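Local coordinates for protein 4-carboxymuconolactone decarboxylase (Sinorhizobium meliloti, PDB 4G9Q) that belongs to the carboxymuconolactone decarboxylase family and probably has a peroxiredoxin-like or lactone-decarboxylating activity, its exact reaction remaining unsettled, at residues Asn72-Ser77 and Pro200-Leu205; Leu117-Gly122 and Thr185-Arg190; Gly88-Leu93 and Val130-Glu135; Ile110-Thr115 and Trp193-Leu198. All blocks are in the same frame, centred on the assembly; numbering follows the deposited sequence.

Contact 1 of 4, residues Asn72-Ser77 and Pro200-Leu205; sequences NRRDRS and PRDRSL
Arg-74 and Arg-201 each clasp the aspartate of the other helix: NH1 and NH2 of Arg-74 reach across to Asp-202, and those of Arg-201 to Asp-75. Both grips are end-on, one nitrogen to each oxygen, as in Arg-74 NH2 to Asp-202 OD2 (2.8 Å) and Arg-201 NH2 to Asp-75 OD2 (2.8 Å). The donors arrive from above the carboxylate planes, and the Arg-74 guanidinium is turned 66° against the Asp-202 carboxylate. Each NH1 also bonds the aspartate next to it in sequence, Arg-74 NH1 to Asp-75 OD1 at 2.8 Å, so both OD1 atoms accept from two arginines. These shared oxygens probably offset the closeness of the two NH1 groups, 3.6 Å from Arg-74 to Arg-201. Beside the charged cluster, Leu-205 CD2 lies 3.9 Å from Asp-75 OD1. At the N-cap, Asn-72 OD1 accepts from Asp-75 N and so steadies the turn carrying this aspartate. The reciprocal pattern joins matching Arg-Asp-Arg-Ser sequences, consistent with a duplicated family unit. Glu-109 of helix 107-120 also pairs with Arg-74, placing the network where helices 73-86, 200-213 and 107-120 meet.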
loop_
_atom_site.group_PDB
_atom_site.type_symbol
_atom_site.label_atom_id
_atom_site.label_comp_id
_atom_site.label_asym_id
_atom_site.label_seq_id
_atom_site.Cartn_x
_atom_site.Cartn_y
_atom_site.Cartn_z
ATOM N N ASN A 72 12.655 5.995 23.518
ATOM C CA ASN A 72 11.849 5.527 24.645
ATOM C C ASN A 72 10.517 4.920 24.212
ATOM O O ASN A 72 10.145 5.014 23.038
ATOM C CB ASN A 72 11.696 6.607 25.740
ATOM C CG ASN A 72 10.819 7.788 25.321
ATOM O OD1 ASN A 72 9.980 7.690 24.429
ATOM N ND2 ASN A 72 11.013 8.921 25.994
ATOM N N ARG A 73 9.813 4.286 25.148
ATOM C CA ARG A 73 8.584 3.559 24.809
ATOM C C ARG A 73 7.473 4.486 24.321
ATOM O O ARG A 73 6.690 4.112 23.451
ATOM C CB ARG A 73 8.085 2.737 25.997
ATOM C CG ARG A 73 8.853 1.452 26.252
ATOM C CD ARG A 73 8.267 0.688 27.446
ATOM N NE ARG A 73 8.403 1.435 28.701
ATOM C CZ ARG A 73 7.389 1.884 29.443
ATOM N NH1 ARG A 73 6.131 1.659 29.087
ATOM N NH2 ARG A 73 7.636 2.553 30.561
ATOM N N ARG A 74 7.409 5.685 24.897
ATOM C CA ARG A 74 6.437 6.696 24.486
ATOM C C ARG A 74 6.613 7.044 23.005
ATOM O O ARG A 74 5.642 7.031 22.238
ATOM C CB ARG A 74 6.557 7.943 25.374
ATOM C CG ARG A 74 5.552 9.068 25.077
ATOM C CD ARG A 74 6.077 10.012 24.012
ATOM N NE ARG A 74 5.323 11.266 23.937
ATOM C CZ ARG A 74 5.679 12.299 23.182
ATOM N NH1 ARG A 74 6.774 12.235 22.431
ATOM N NH2 ARG A 74 4.943 13.403 23.178
ATOM N N ASP A 75 7.849 7.343 22.607
ATOM C CA ASP A 75 8.135 7.699 21.218
ATOM C C ASP A 75 7.920 6.510 20.292
ATOM O O ASP A 75 7.407 6.675 19.189
ATOM C CB ASP A 75 9.560 8.228 21.056
ATOM C CG ASP A 75 9.741 9.627 21.620
ATOM O OD1 ASP A 75 8.756 10.390 21.691
ATOM O OD2 ASP A 75 10.883 9.968 21.991
ATOM N N ARG A 76 8.313 5.318 20.740
ATOM C CA ARG A 76 8.070 4.101 19.954
ATOM C C ARG A 76 6.577 3.866 19.720
ATOM O O ARG A 76 6.172 3.428 18.642
ATOM C CB ARG A 76 8.721 2.874 20.600
ATOM C CG ARG A 76 10.218 2.832 20.401
ATOM C CD ARG A 76 10.864 1.608 21.046
ATOM N NE ARG A 76 12.306 1.834 21.116
ATOM C CZ ARG A 76 13.161 1.552 20.138
ATOM N NH1 ARG A 76 12.737 0.992 19.006
ATOM N NH2 ARG A 76 14.448 1.822 20.297
ATOM N N SER A 77 5.761 4.171 20.725
ATOM C CA SER A 77 4.310 4.063 20.573
ATOM C C SER A 77 3.772 5.018 19.499
ATOM O O SER A 77 2.945 4.619 18.680
ATOM C CB SER A 77 3.598 4.281 21.909
ATOM O OG SER A 77 3.721 3.142 22.748
ATOM N N PRO A 200 5.892 20.288 17.840
ATOM C CA PRO A 200 6.498 20.204 16.506
ATOM C C PRO A 200 7.389 18.975 16.324
ATOM O O PRO A 200 7.307 18.316 15.286
ATOM C CB PRO A 200 7.309 21.496 16.419
ATOM C CG PRO A 200 6.481 22.457 17.207
ATOM C CD PRO A 200 6.008 21.657 18.387
ATOM N N ARG A 201 8.209 18.663 17.330
ATOM C CA ARG A 201 9.061 17.471 17.294
ATOM C C ARG A 201 8.251 16.193 17.070
ATOM O O ARG A 201 8.629 15.339 16.262
ATOM C CB ARG A 201 9.853 17.350 18.594
ATOM C CG ARG A 201 10.727 16.111 18.667
ATOM C CD ARG A 201 10.696 15.565 20.074
ATOM N NE ARG A 201 11.563 14.405 20.261
ATOM C CZ ARG A 201 11.135 13.172 20.518
ATOM N NH1 ARG A 201 9.837 12.908 20.611
ATOM N NH2 ARG A 201 12.018 12.198 20.696
ATOM N N ASP A 202 7.144 16.072 17.800
ATOM C CA ASP A 202 6.288 14.893 17.731
ATOM C C ASP A 202 5.484 14.832 16.435
ATOM O O ASP A 202 5.255 13.748 15.900
ATOM C CB ASP A 202 5.355 14.839 18.941
ATOM C CG ASP A 202 6.109 14.679 20.248
ATOM O OD1 ASP A 202 7.094 13.915 20.277
ATOM O OD2 ASP A 202 5.716 15.311 21.250
ATOM N N ARG A 203 5.055 15.989 15.936
ATOM C CA ARG A 203 4.355 16.037 14.649
ATOM C C ARG A 203 5.293 15.611 13.518
ATOM O O ARG A 203 4.895 14.877 12.615
ATOM C CB ARG A 203 3.766 17.425 14.386
ATOM C CG ARG A 203 2.731 17.447 13.265
ATOM C CD ARG A 203 2.118 18.835 13.075
ATOM N NE ARG A 203 1.346 19.271 14.242
ATOM C CZ ARG A 203 0.074 18.945 14.475
ATOM N NH1 ARG A 203 -0.597 18.161 13.633
ATOM N NH2 ARG A 203 -0.526 19.397 15.567
ATOM N N SER A 204 6.543 16.057 13.587
ATOM C CA SER A 204 7.557 15.636 12.625
ATOM C C SER A 204 7.859 14.145 12.768
ATOM O O SER A 204 8.031 13.448 11.764
ATOM C CB SER A 204 8.830 16.465 12.792
ATOM O OG SER A 204 8.632 17.785 12.300
ATOM N N LEU A 205 7.917 13.667 14.012
ATOM C CA LEU A 205 8.131 12.244 14.290
ATOM C C LEU A 205 7.062 11.371 13.621
ATOM O O LEU A 205 7.387 10.408 12.927
ATOM C CB LEU A 205 8.177 11.984 15.803
ATOM C CG LEU A 205 8.358 10.531 16.260
ATOM C CD1 LEU A 205 9.674 9.962 15.737
ATOM C CD2 LEU A 205 8.293 10.427 17.777
#

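Contact 2 of 4, residues Leu117-Gly122 and Thr185-Arg190; sequences LAYYSG and TDYLFR
The rings of Tyr-119 and Tyr-120 receive the two methyl branches of Leu-188, one ring to each branch, in an apolar helix-to-helix contact of this all-alpha fold. Both methyls approach obliquely. Leu-188 CD2 comes to 3.6 Å from Tyr-119 CD1, while Leu-188 CD1 lies 3.7 Å from Tyr-120 OH. With CG of Leu-188 anti to its carbonyl carbon (chi1 -56°), the forked end enters between the two tyrosines, and the side chains of Tyr-119 and Leu-188 run past each other in opposite directions. Further along the Tyr-119 ring, CE1 meets Tyr-187 CB at 4.3 Å. On the other flank, Tyr-120 OH is 4.2 Å from Phe-189 CZ, a marginal touch. The outer surroundings are aromatic as well: Tyr-120 stacks on His-116, and Tyr-119 meets Trp-123 and Tyr-56 of the second subunit edge-to-face. Both phenol oxygens have polar partners, Tyr-119 OH bonding Arg-60 of the second subunit and Tyr-120 OH bonding Trp-193 NE1. This contact therefore borders the trimer interface, where Trp-250 of the second subunit packs on both Tyr-119 and Leu-188. Replacing Leu-188 by an alanine would probably open a gap between the two tyrosines and leave the Tyr-119 ring less firmly held on this flank. Ser-121 N and Gly-122 N both bond Leu-117 O where helix 107-120 ends, and the turn bearing Leu-188 is of the wider pi type, closed by Arg-190 N to Thr-185 O at 2.9 Å.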
loop_
_atom_site.group_PDB
_atom_site.type_symbol
_atom_site.label_atom_id
_atom_site.label_comp_id
_atom_site.label_asym_id
_atom_site.label_seq_id
_atom_site.Cartn_x
_atom_site.Cartn_y
_atom_site.Cartn_z
ATOM N N LEU A 117 -2.521 12.617 10.132
ATOM C CA LEU A 117 -2.361 11.604 9.096
ATOM C C LEU A 117 -3.526 11.522 8.112
ATOM O O LEU A 117 -3.384 10.905 7.060
ATOM C CB LEU A 117 -2.007 10.240 9.698
ATOM C CG LEU A 117 -0.641 10.235 10.405
ATOM C CD1 LEU A 117 -0.323 8.839 10.893
ATOM C CD2 LEU A 117 0.481 10.776 9.512
ATOM N N ALA A 118 -4.655 12.164 8.428
ATOM C CA ALA A 118 -5.712 12.357 7.423
ATOM C C ALA A 118 -5.125 13.096 6.221
ATOM O O ALA A 118 -5.397 12.753 5.064
ATOM C CB ALA A 118 -6.882 13.132 8.007
ATOM N N TYR A 119 -4.288 14.091 6.507
ATOM C CA TYR A 119 -3.645 14.874 5.458
ATOM C C TYR A 119 -2.448 14.161 4.842
ATOM O O TYR A 119 -2.262 14.208 3.631
ATOM C CB TYR A 119 -3.212 16.234 5.997
ATOM C CG TYR A 119 -4.372 17.128 6.355
ATOM C CD1 TYR A 119 -4.946 17.975 5.402
ATOM C CD2 TYR A 119 -4.895 17.130 7.647
ATOM C CE1 TYR A 119 -6.021 18.810 5.738
ATOM C CE2 TYR A 119 -5.967 17.950 7.987
ATOM C CZ TYR A 119 -6.523 18.781 7.033
ATOM O OH TYR A 119 -7.574 19.591 7.383
ATOM N N TYR A 120 -1.637 13.502 5.669
ATOM C CA TYR A 120 -0.379 12.925 5.180
ATOM C C TYR A 120 -0.466 11.494 4.672
ATOM O O TYR A 120 0.313 11.102 3.788
ATOM C CB TYR A 120 0.763 13.124 6.191
ATOM C CG TYR A 120 1.364 14.499 6.056
ATOM C CD1 TYR A 120 2.398 14.737 5.152
ATOM C CD2 TYR A 120 0.863 15.580 6.786
ATOM C CE1 TYR A 120 2.938 16.001 4.994
ATOM C CE2 TYR A 120 1.407 16.856 6.639
ATOM C CZ TYR A 120 2.441 17.058 5.743
ATOM O OH TYR A 120 2.986 18.307 5.578
ATOM N N SER A 121 -1.399 10.718 5.216
ATOM C CA SER A 121 -1.613 9.345 4.759
ATOM C C SER A 121 -2.868 9.236 3.898
ATOM O O SER A 121 -2.944 8.390 3.001
ATOM C CB SER A 121 -1.680 8.376 5.939
ATOM O OG SER A 121 -0.462 8.391 6.671
ATOM N N GLY A 122 -3.843 10.098 4.154
ATOM C CA GLY A 122 -5.083 10.090 3.374
ATOM C C GLY A 122 -6.293 9.953 4.270
ATOM O O GLY A 122 -6.222 9.327 5.329
ATOM N N THR A 185 -0.327 25.683 1.586
ATOM C CA THR A 185 -0.098 26.857 2.429
ATOM C C THR A 185 -1.161 27.006 3.522
ATOM O O THR A 185 -0.830 27.057 4.714
ATOM C CB THR A 185 -0.034 28.140 1.579
ATOM O OG1 THR A 185 1.042 28.023 0.642
ATOM C CG2 THR A 185 0.188 29.373 2.466
ATOM N N ASP A 186 -2.424 27.074 3.112
ATOM C CA ASP A 186 -3.523 27.413 4.024
ATOM C C ASP A 186 -3.890 26.308 5.013
ATOM O O ASP A 186 -4.104 26.583 6.200
ATOM C CB ASP A 186 -4.771 27.827 3.243
ATOM C CG ASP A 186 -4.591 29.135 2.484
ATOM O OD1 ASP A 186 -3.663 29.913 2.809
ATOM O OD2 ASP A 186 -5.400 29.382 1.565
ATOM N N TYR A 187 -3.976 25.070 4.528
ATOM C CA TYR A 187 -4.406 23.950 5.374
ATOM C C TYR A 187 -3.260 23.338 6.162
ATOM O O TYR A 187 -3.444 22.926 7.308
ATOM C CB TYR A 187 -5.065 22.842 4.546
ATOM C CG TYR A 187 -6.438 23.142 3.978
ATOM C CD1 TYR A 187 -7.103 24.343 4.244
ATOM C CD2 TYR A 187 -7.090 22.191 3.188
ATOM C CE1 TYR A 187 -8.373 24.586 3.726
ATOM C CE2 TYR A 187 -8.351 22.429 2.667
ATOM C CZ TYR A 187 -8.986 23.626 2.936
ATOM O OH TYR A 187 -10.243 23.852 2.415
ATOM N N LEU A 188 -2.082 23.248 5.548
ATOM C CA LEU A 188 -0.970 22.559 6.205
ATOM C C LEU A 188 -0.040 23.495 6.960
ATOM O O LEU A 188 0.018 23.461 8.191
ATOM C CB LEU A 188 -0.171 21.693 5.225
ATOM C CG LEU A 188 -0.898 20.618 4.417
ATOM C CD1 LEU A 188 0.138 19.726 3.754
ATOM C CD2 LEU A 188 -1.834 19.787 5.268
ATOM N N PHE A 189 0.694 24.328 6.230
ATOM C CA PHE A 189 1.759 25.088 6.871
ATOM C C PHE A 189 1.295 26.280 7.708
ATOM O O PHE A 189 1.972 26.651 8.661
ATOM C CB PHE A 189 2.868 25.426 5.871
ATOM C CG PHE A 189 3.638 24.218 5.441
ATOM C CD1 PHE A 189 4.616 23.677 6.270
ATOM C CD2 PHE A 189 3.338 23.575 4.248
ATOM C CE1 PHE A 189 5.312 22.530 5.899
ATOM C CE2 PHE A 189 4.033 22.435 3.861
ATOM C CZ PHE A 189 5.020 21.913 4.687
ATOM N N ARG A 190 0.128 26.831 7.389
ATOM C CA ARG A 190 -0.438 27.925 8.183
ATOM C C ARG A 190 -1.567 27.486 9.119
ATOM O O ARG A 190 -2.242 28.329 9.726
ATOM C CB ARG A 190 -0.879 29.086 7.282
ATOM C CG ARG A 190 0.290 29.854 6.691
ATOM C CD ARG A 190 -0.156 31.127 5.987
ATOM N NE ARG A 190 0.689 32.256 6.378
ATOM C CZ ARG A 190 0.396 33.116 7.351
ATOM N NH1 ARG A 190 -0.737 33.002 8.036
ATOM N NH2 ARG A 190 1.234 34.100 7.637
#

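Contact 3 of 4, residues Gly88-Leu93 and Val130-Glu135; sequences GEAPAL and VGPVSE
Pro-132 presses its ring against the carbonyl and methyl of Ala-90 and the CB of Leu-93, and this is the tight part of the contact. The carbonyl oxygen of Ala-90 lies 3.3 Å from Pro-132 CB and equally close to CG of the same ring, so the pyrrolidine sits against it with two carbons. That oxygen is also the acceptor for Leu-93 N (2.8 Å), a bond that closes the turn and holds the carbonyl in place. Beside it, Leu-93 CB meets Pro-132 CB at 3.9 Å. The leucine then turns its branch point toward the next residue of the helix, with Leu-93 CG at 3.9 Å from Val-133 CG2. CG2 is the valine methyl set anti to the carbonyl carbon, which brings it to the leucine; chi1 of Leu-93 is -116°, well off a staggered value. Pro-132 stands in the first turn of its helix, where a proline costs no helical N-H bond. Toward solvent the contact is looser. Exposed Pro-91 comes nearest with its CA, 4.2 Å from Pro-132 CG, and the CB atoms of Pro-91 and Ala-92 point away from the partner helix. Gly-88, with positive phi, completes a Schellman motif that ends helix 73-86 and starts the connection. On the buried side, Leu-93 packs on Leu-84 and Ile-85 of that helix. Val-133 continues onto Ile-110 and Ile-114 of helix 107-120 and onto Val-49 of the second subunit, so helix 130-139 lies between the 88-93 connection, helix 107-120 and the trimer interface.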
loop_
_atom_site.group_PDB
_atom_site.type_symbol
_atom_site.label_atom_id
_atom_site.label_comp_id
_atom_site.label_asym_id
_atom_site.label_seq_id
_atom_site.Cartn_x
_atom_site.Cartn_y
_atom_site.Cartn_z
ATOM N N GLY A 88 -2.593 1.016 6.695
ATOM C CA GLY A 88 -3.944 0.451 6.676
ATOM C C GLY A 88 -4.066 -0.795 7.533
ATOM O O GLY A 88 -4.722 -1.766 7.151
ATOM N N GLU A 89 -3.423 -0.761 8.692
ATOM C CA GLU A 89 -3.484 -1.858 9.645
ATOM C C GLU A 89 -4.224 -1.396 10.900
ATOM O O GLU A 89 -3.848 -1.728 12.024
ATOM C CB GLU A 89 -2.073 -2.358 9.965
ATOM C CG GLU A 89 -1.311 -2.842 8.726
ATOM C CD GLU A 89 0.150 -3.169 8.996
ATOM O OE1 GLU A 89 0.557 -3.183 10.175
ATOM O OE2 GLU A 89 0.894 -3.411 8.021
ATOM N N ALA A 90 -5.294 -0.635 10.688
ATOM C CA ALA A 90 -6.081 -0.062 11.785
ATOM C C ALA A 90 -6.597 -1.046 12.851
ATOM O O ALA A 90 -6.652 -0.670 14.014
ATOM C CB ALA A 90 -7.225 0.799 11.248
ATOM N N PRO A 91 -6.967 -2.294 12.474
ATOM C CA PRO A 91 -7.415 -3.248 13.509
ATOM C C PRO A 91 -6.440 -3.451 14.675
ATOM O O PRO A 91 -6.881 -3.616 15.823
ATOM C CB PRO A 91 -7.578 -4.552 12.729
ATOM C CG PRO A 91 -7.958 -4.107 11.369
ATOM C CD PRO A 91 -7.197 -2.834 11.119
ATOM N N ALA A 92 -5.141 -3.435 14.379
ATOM C CA ALA A 92 -4.086 -3.581 15.387
ATOM C C ALA A 92 -4.060 -2.415 16.381
ATOM O O ALA A 92 -3.430 -2.505 17.440
ATOM C CB ALA A 92 -2.728 -3.721 14.701
ATOM N N LEU A 93 -4.749 -1.328 16.029
ATOM C CA LEU A 93 -4.732 -0.094 16.805
ATOM C C LEU A 93 -5.395 -0.184 18.167
ATOM O O LEU A 93 -5.021 0.552 19.067
ATOM C CB LEU A 93 -5.378 1.050 16.015
ATOM C CG LEU A 93 -4.594 2.281 15.567
ATOM C CD1 LEU A 93 -3.086 2.090 15.467
ATOM C CD2 LEU A 93 -5.180 2.798 14.253
ATOM N N VAL A 130 -11.120 5.119 13.476
ATOM C CA VAL A 130 -12.191 5.551 14.371
ATOM C C VAL A 130 -12.736 4.413 15.238
ATOM O O VAL A 130 -12.784 4.539 16.457
ATOM C CB VAL A 130 -13.321 6.306 13.614
ATOM C CG1 VAL A 130 -14.514 6.573 14.534
ATOM C CG2 VAL A 130 -12.788 7.615 13.032
ATOM N N GLY A 131 -13.107 3.297 14.618
ATOM C CA GLY A 131 -13.597 2.128 15.361
ATOM C C GLY A 131 -12.609 1.576 16.381
ATOM O O GLY A 131 -12.933 1.503 17.573
ATOM N N PRO A 132 -11.405 1.174 15.924
ATOM C CA PRO A 132 -10.390 0.616 16.823
ATOM C C PRO A 132 -9.946 1.559 17.951
ATOM O O PRO A 132 -9.835 1.125 19.103
ATOM C CB PRO A 132 -9.222 0.310 15.882
ATOM C CG PRO A 132 -9.869 0.051 14.562
ATOM C CD PRO A 132 -11.025 1.012 14.507
ATOM N N VAL A 133 -9.707 2.830 17.637
ATOM C CA VAL A 133 -9.241 3.777 18.658
ATOM C C VAL A 133 -10.365 4.169 19.630
ATOM O O VAL A 133 -10.114 4.337 20.823
ATOM C CB VAL A 133 -8.546 5.025 18.044
ATOM C CG1 VAL A 133 -8.174 6.038 19.132
ATOM C CG2 VAL A 133 -7.290 4.607 17.274
ATOM N N SER A 134 -11.593 4.301 19.129
ATOM C CA SER A 134 -12.740 4.584 20.007
ATOM C C SER A 134 -12.925 3.478 21.040
ATOM O O SER A 134 -13.251 3.751 22.193
ATOM C CB SER A 134 -14.036 4.813 19.217
ATOM O OG SER A 134 -14.520 3.616 18.635
ATOM N N GLU A 135 -12.697 2.233 20.622
ATOM C CA GLU A 135 -12.768 1.093 21.535
ATOM C C GLU A 135 -11.683 1.185 22.614
ATOM O O GLU A 135 -11.958 0.974 23.800
ATOM C CB GLU A 135 -12.665 -0.225 20.765
ATOM C CG GLU A 135 -12.844 -1.469 21.635
ATOM C CD GLU A 135 -12.697 -2.768 20.863
ATOM O OE1 GLU A 135 -13.032 -2.802 19.656
ATOM O OE2 GLU A 135 -12.256 -3.767 21.472
#

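Contact 4 of 4, residues Ile110-Thr115 and Trp193-Leu198; sequences ISETIT and WLRPDL
Glu-112 extends from helix 107-120 into the curve of the 193-198 loop and meets it with nearly every atom. Its CB lies 3.8 Å from both Leu-198 CG and Asp-197 CB. The next carbon, Glu-112 CG, rests on the leucine at 3.6 Å from Leu-198 CG. A bend at chi2 (65°) then turns the carboxylate toward Arg-195, whose guanidinium is nearly coplanar with it, 17° apart. The grip is side-on: Arg-195 NH2 donates to Glu-112 OE1 at 2.9 Å, and Arg-195 NE to Glu-112 OE2 at 2.8 Å, both through syn lone pairs. OE2 has a second cationic partner in Arg-203, while OE1 stands 3.9 Å from Asp-197 OD2, a like charge; Asp-197 OD1 accepts from Ala-149 N. With an alanine here instead of Glu-112, Arg-195 and Arg-203 would probably lose their common carboxylate and one flank of Leu-198 its cover. Arg-195 is also fixed through its terminal nitrogens by the carbonyls of Ala-149 and Val-150. The whole is a largely buried salt-bridge network in which Asp-197 joins Arg-195 by a long, charge-only pair, and a side-on bidentate arginine-carboxylate pair ties an interhelical loop to a helix.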
loop_
_atom_site.group_PDB
_atom_site.type_symbol
_atom_site.label_atom_id
_atom_site.label_comp_id
_atom_site.label_asym_id
_atom_site.label_seq_id
_atom_site.Cartn_x
_atom_site.Cartn_y
_atom_site.Cartn_z
ATOM N N ILE A 110 -2.756 11.134 20.492
ATOM C CA ILE A 110 -3.296 10.101 19.605
ATOM C C ILE A 110 -4.346 10.733 18.693
ATOM O O ILE A 110 -4.323 10.534 17.478
ATOM C CB ILE A 110 -3.893 8.906 20.402
ATOM C CG1 ILE A 110 -2.787 8.230 21.219
ATOM C CG2 ILE A 110 -4.603 7.914 19.462
ATOM C CD1 ILE A 110 -3.236 7.031 22.046
ATOM N N SER A 111 -5.245 11.507 19.295
ATOM C CA SER A 111 -6.265 12.257 18.569
ATOM C C SER A 111 -5.644 13.096 17.452
ATOM O O SER A 111 -6.105 13.063 16.294
ATOM C CB SER A 111 -7.036 13.152 19.551
ATOM O OG SER A 111 -8.073 13.852 18.897
ATOM N N GLU A 112 -4.587 13.832 17.792
ATOM C CA GLU A 112 -3.936 14.716 16.824
ATOM C C GLU A 112 -3.167 13.949 15.749
ATOM O O GLU A 112 -3.090 14.397 14.605
ATOM C CB GLU A 112 -3.036 15.733 17.536
ATOM C CG GLU A 112 -2.498 16.849 16.633
ATOM C CD GLU A 112 -3.581 17.765 16.078
ATOM O OE1 GLU A 112 -4.758 17.664 16.507
ATOM O OE2 GLU A 112 -3.253 18.596 15.207
ATOM N N THR A 113 -2.618 12.788 16.108
ATOM C CA THR A 113 -1.906 11.958 15.130
ATOM C C THR A 113 -2.852 11.514 14.014
ATOM O O THR A 113 -2.500 11.555 12.829
ATOM C CB THR A 113 -1.239 10.743 15.806
ATOM O OG1 THR A 113 -0.248 11.218 16.720
ATOM C CG2 THR A 113 -0.568 9.831 14.771
ATOM N N ILE A 114 -4.053 11.109 14.407
ATOM C CA ILE A 114 -5.097 10.715 13.462
ATOM C C ILE A 114 -5.437 11.873 12.511
ATOM O O ILE A 114 -5.464 11.694 11.295
ATOM C CB ILE A 114 -6.333 10.161 14.210
ATOM C CG1 ILE A 114 -5.936 8.853 14.911
ATOM C CG2 ILE A 114 -7.507 9.934 13.248
ATOM C CD1 ILE A 114 -6.880 8.395 16.009
ATOM N N THR A 115 -5.659 13.064 13.064
ATOM C CA THR A 115 -5.980 14.231 12.242
ATOM C C THR A 115 -4.838 14.599 11.301
ATOM O O THR A 115 -5.063 14.906 10.124
ATOM C CB THR A 115 -6.371 15.425 13.119
ATOM O OG1 THR A 115 -7.540 15.071 13.869
ATOM C CG2 THR A 115 -6.665 16.660 12.275
ATOM N N TRP A 193 0.336 22.420 10.866
ATOM C CA TRP A 193 1.671 22.383 11.467
ATOM C C TRP A 193 1.819 23.305 12.672
ATOM O O TRP A 193 2.758 23.160 13.452
ATOM C CB TRP A 193 2.756 22.664 10.416
ATOM C CG TRP A 193 3.048 21.437 9.608
ATOM C CD1 TRP A 193 2.558 21.128 8.376
ATOM C CD2 TRP A 193 3.870 20.337 10.003
ATOM N NE1 TRP A 193 3.035 19.900 7.969
ATOM C CE2 TRP A 193 3.842 19.392 8.951
ATOM C CE3 TRP A 193 4.644 20.064 11.139
ATOM C CZ2 TRP A 193 4.554 18.186 9.005
ATOM C CZ3 TRP A 193 5.352 18.860 11.192
ATOM C CH2 TRP A 193 5.300 17.941 10.127
ATOM N N LEU A 194 0.873 24.227 12.826
ATOM C CA LEU A 194 0.857 25.149 13.965
ATOM C C LEU A 194 -0.120 24.730 15.067
ATOM O O LEU A 194 -0.204 25.380 16.117
ATOM C CB LEU A 194 0.533 26.567 13.480
ATOM C CG LEU A 194 1.409 27.088 12.337
ATOM C CD1 LEU A 194 0.933 28.470 11.898
ATOM C CD2 LEU A 194 2.899 27.101 12.719
ATOM N N ARG A 195 -0.856 23.644 14.842
ATOM C CA ARG A 195 -1.764 23.135 15.862
ATOM C C ARG A 195 -0.965 22.628 17.068
ATOM O O ARG A 195 -0.011 21.869 16.905
ATOM C CB ARG A 195 -2.677 22.054 15.279
ATOM C CG ARG A 195 -3.772 22.612 14.358
ATOM C CD ARG A 195 -4.534 21.484 13.647
ATOM N NE ARG A 195 -5.123 20.546 14.605
ATOM C CZ ARG A 195 -6.305 20.702 15.196
ATOM N NH1 ARG A 195 -7.072 21.757 14.925
ATOM N NH2 ARG A 195 -6.727 19.791 16.060
ATOM N N PRO A 196 -1.325 23.078 18.283
ATOM C CA PRO A 196 -0.466 22.776 19.444
ATOM C C PRO A 196 -0.595 21.369 20.044
ATOM O O PRO A 196 0.201 20.999 20.913
ATOM C CB PRO A 196 -0.895 23.835 20.473
ATOM C CG PRO A 196 -2.333 24.114 20.135
ATOM C CD PRO A 196 -2.381 24.057 18.617
ATOM N N ASP A 197 -1.565 20.588 19.576
ATOM C CA ASP A 197 -1.903 19.304 20.199
ATOM C C ASP A 197 -0.832 18.225 19.999
ATOM O O ASP A 197 -0.804 17.224 20.717
ATOM C CB ASP A 197 -3.284 18.849 19.728
ATOM C CG ASP A 197 -4.290 19.996 19.715
ATOM O OD1 ASP A 197 -5.069 20.101 20.688
ATOM O OD2 ASP A 197 -4.265 20.815 18.756
ATOM N N LEU A 198 0.047 18.437 19.023
ATOM C CA LEU A 198 1.333 17.750 18.979
ATOM C C LEU A 198 2.411 18.811 19.003
ATOM O O LEU A 198 2.325 19.808 18.275
ATOM C CB LEU A 198 1.485 16.918 17.703
ATOM C CG LEU A 198 0.732 15.594 17.586
ATOM C CD1 LEU A 198 0.759 15.097 16.138
ATOM C CD2 LEU A 198 1.279 14.536 18.554
#

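Overall arrangement
From the N terminus, contact 1 opens at 72-77 and closes only at 200-205, so the other three are nested within its loop and it joins the two family regions. Contact 3 closes first, binding the turn after helix 73-86 to helix 130-139. Contacts 4 and 2 both start on helix 107-120, inside that loop, and end beyond it, so each crosses contact 3; contact 2 is nested within contact 4. Contacts 1, 2 and 3 each touch contact 4, with a polar link from contact 1 through Arg-203. Contacts 2, 3 and 4 all touch the second subunit, tying the chain's helical core to the trimer.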